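Local coordinates for protein HP0958 (Helicobacter pylori, PDB 3NA7) that probably serves flagellar biogenesis as an export chaperone and post-transcriptional regulator, pairing a long coiled-coil hairpin with a zinc-ribbon domain, at residues N118-K121 and R122-K126. Sequence-based numbering, arbitrary orientation.
Sequences NEIK and RKSEK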
ATOM      1  N   ASN A 118      29.465  17.685  -0.602  1.00 51.85           N
ATOM      2  CA  ASN A 118      28.615  17.911   0.570  1.00 53.09           C
ATOM      3  C   ASN A 118      27.240  17.262   0.456  1.00 51.84           C
ATOM      4  O   ASN A 118      26.748  16.713   1.429  1.00 50.94           O
ATOM      5  CB  ASN A 118      28.478  19.397   0.938  1.00 54.06           C
ATOM      6  CG  ASN A 118      29.735  19.956   1.610  1.00 61.41           C
ATOM      7  OD1 ASN A 118      30.596  19.198   2.061  1.00 64.55           O
ATOM      8  ND2 ASN A 118      29.845  21.294   1.681  1.00 59.74           N
ATOM      9  N   GLU A 119      26.630  17.319  -0.727  1.00 51.39           N
ATOM     10  CA  GLU A 119      25.310  16.723  -0.942  1.00 51.87           C
ATOM     11  C   GLU A 119      25.437  15.193  -0.847  1.00 49.48           C
ATOM     12  O   GLU A 119      24.613  14.545  -0.216  1.00 49.70           O
ATOM     13  CB  GLU A 119      24.758  17.150  -2.304  1.00 53.77           C
ATOM     14  CG  GLU A 119      23.260  17.013  -2.496  1.00 59.53           C
ATOM     15  CD  GLU A 119      22.759  17.652  -3.803  1.00 68.27           C
ATOM     16  OE1 GLU A 119      21.651  17.274  -4.257  1.00 72.22           O
ATOM     17  OE2 GLU A 119      23.461  18.528  -4.379  1.00 70.91           O
ATOM     18  N   ILE A 120      26.489  14.643  -1.454  1.00 46.57           N
ATOM     19  CA  ILE A 120      26.775  13.221  -1.399  1.00 45.52           C
ATOM     20  C   ILE A 120      26.847  12.753   0.064  1.00 47.45           C
ATOM     21  O   ILE A 120      26.152  11.803   0.454  1.00 48.37           O
ATOM     22  CB  ILE A 120      28.079  12.893  -2.132  1.00 46.02           C
ATOM     23  CG1 ILE A 120      27.892  12.981  -3.640  1.00 40.16           C
ATOM     24  CG2 ILE A 120      28.624  11.478  -1.752  1.00 45.46           C
ATOM     25  CD1 ILE A 120      29.223  13.124  -4.405  1.00 38.66           C
ATOM     26  N   LYS A 121      27.650  13.446   0.867  1.00 47.32           N
ATOM     27  CA  LYS A 121      27.806  13.155   2.284  1.00 49.80           C
ATOM     28  C   LYS A 121      26.470  13.153   3.054  1.00 49.75           C
ATOM     29  O   LYS A 121      26.242  12.262   3.885  1.00 50.47           O
ATOM     30  CB  LYS A 121      28.764  14.170   2.888  1.00 52.48           C
ATOM     31  CG  LYS A 121      29.620  13.702   4.041  1.00 59.72           C
ATOM     32  CD  LYS A 121      30.939  14.525   4.091  1.00 65.96           C
ATOM     33  CE  LYS A 121      31.801  14.182   5.316  1.00 74.25           C
ATOM     34  NZ  LYS A 121      31.412  14.919   6.566  1.00 74.92           N
ATOM     35  N   ARG A 122      25.597  14.133   2.791  1.00 49.46           N
ATOM     36  CA  ARG A 122      24.289  14.198   3.464  1.00 49.98           C
ATOM     37  C   ARG A 122      23.449  12.976   3.133  1.00 47.39           C
ATOM     38  O   ARG A 122      22.702  12.478   3.977  1.00 46.53           O
ATOM     39  CB  ARG A 122      23.479  15.472   3.150  1.00 51.26           C
ATOM     40  CG  ARG A 122      24.049  16.830   3.628  1.00 59.85           C
ATOM     41  CD  ARG A 122      24.900  16.769   4.934  1.00 70.16           C
ATOM     42  NE  ARG A 122      26.127  17.573   4.783  1.00 77.97           N
ATOM     43  CZ  ARG A 122      27.329  17.274   5.290  1.00 79.49           C
ATOM     44  NH1 ARG A 122      27.516  16.181   6.022  1.00 78.07           N
ATOM     45  NH2 ARG A 122      28.362  18.084   5.060  1.00 80.83           N
ATOM     46  N   LYS A 123      23.561  12.509   1.900  1.00 44.89           N
ATOM     47  CA  LYS A 123      22.822  11.335   1.480  1.00 44.55           C
ATOM     48  C   LYS A 123      23.355  10.089   2.167  1.00 44.18           C
ATOM     49  O   LYS A 123      22.563   9.246   2.554  1.00 44.56           O
ATOM     50  CB  LYS A 123      22.811  11.184  -0.046  1.00 43.59           C
ATOM     51  CG  LYS A 123      21.976  12.300  -0.753  1.00 47.35           C
ATOM     52  CD  LYS A 123      21.804  12.031  -2.250  1.00 49.77           C
ATOM     53  CE  LYS A 123      21.077  13.179  -2.963  1.00 51.11           C
ATOM     54  NZ  LYS A 123      19.614  13.261  -2.650  1.00 50.86           N
ATOM     55  N   SER A 124      24.680   9.985   2.322  1.00 43.77           N
ATOM     56  CA  SER A 124      25.311   8.858   3.008  1.00 43.85           C
ATOM     57  C   SER A 124      24.943   8.843   4.503  1.00 45.86           C
ATOM     58  O   SER A 124      24.760   7.764   5.081  1.00 43.06           O
ATOM     59  CB  SER A 124      26.836   8.882   2.852  1.00 43.91           C
ATOM     60  OG  SER A 124      27.215   8.723   1.500  1.00 47.61           O
ATOM     61  N   GLU A 125      24.844  10.033   5.117  1.00 43.97           N
ATOM     62  CA  GLU A 125      24.327  10.147   6.482  1.00 45.68           C
ATOM     63  C   GLU A 125      22.885   9.670   6.578  1.00 44.10           C
ATOM     64  O   GLU A 125      22.528   8.966   7.527  1.00 41.73           O
ATOM     65  CB  GLU A 125      24.422  11.575   7.014  1.00 46.98           C
ATOM     66  CG  GLU A 125      25.796  11.972   7.482  1.00 55.19           C
ATOM     67  CD  GLU A 125      26.015  13.498   7.483  1.00 61.24           C
ATOM     68  OE1 GLU A 125      27.165  13.917   7.223  1.00 61.40           O
ATOM     69  OE2 GLU A 125      25.052  14.272   7.724  1.00 61.50           O
ATOM     70  N   LYS A 126      22.061  10.050   5.594  1.00 42.89           N
ATOM     71  CA  LYS A 126      20.668   9.618   5.584  1.00 41.73           C
ATOM     72  C   LYS A 126      20.569   8.102   5.415  1.00 39.95           C
ATOM     73  O   LYS A 126      19.746   7.463   6.060  1.00 40.04           O
ATOM     74  CB  LYS A 126      19.855  10.342   4.504  1.00 41.64           C
ATOM     75  CG  LYS A 126      18.412   9.859   4.352  1.00 40.56           C
ATOM     76  CD  LYS A 126      17.605  10.178   5.628  1.00 50.26           C
ATOM     77  CE  LYS A 126      16.132   9.866   5.458  1.00 45.59           C
ATOM     78  NZ  LYS A 126      15.429  10.209   6.706  1.00 48.86           N
TER
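Arg122 lays its guanidinium group back over the preceding turn of the helix, above the side-chain root of Lys121 and beside the amide of Asn118. Its chain starts alongside the backbone N (chi1 -65°) and then bends twice, at chi2 and chi3, which turns the flat group back along the helix surface toward the preceding turn. Lys121 CB, off-centre toward the rim, and the Asn118 carbonyl oxygen lie under the same face of the guanidinium, with Arg122 NE 3.5 Å from Asn118 O. The Asn118 amide points the same way as the arginine, its plane turned 34° from the guanidinium; Asn118 OD1 comes 3.9 Å from Arg122 NH2, too long for a hydrogen bond.

Glu125, one turn on, brings its carboxylate to the guanidinium edge, in plane. The resulting salt bridge is short, Arg122 NH1 to Glu125 OE1 2.6 Å, but its hydrogen bond is weak and bent, at 116°. Lys121 slants across both side chains, its NZ 4.4 Å from Glu125 OE1, beyond salt-bridge distance, so the carboxylate's negative charge is probably shared between two cations. Long, flexible charged chains suit this exposed side.

Beneath them runs the regular i to i+4 backbone ladder, for example Glu125 N to Lys121 O at 2.9 Å. The small hydroxyl of Ser124 folds back beside its own N and adds a weak bond from OG to Ile120 O (3.4 Å).

Ile120 and Ser124 face the partner arm of the kinked antiparallel coiled-coil hairpin, helix 24-85. There branched, apolar Ile120 suits packing on Leu58 and Lys59, and compact Ser124 OG also bonds weakly with Lys55 NZ, while Lys123 is long enough to reach across from helix 91-171 to a salt bridge with Glu54, tying the two arms together.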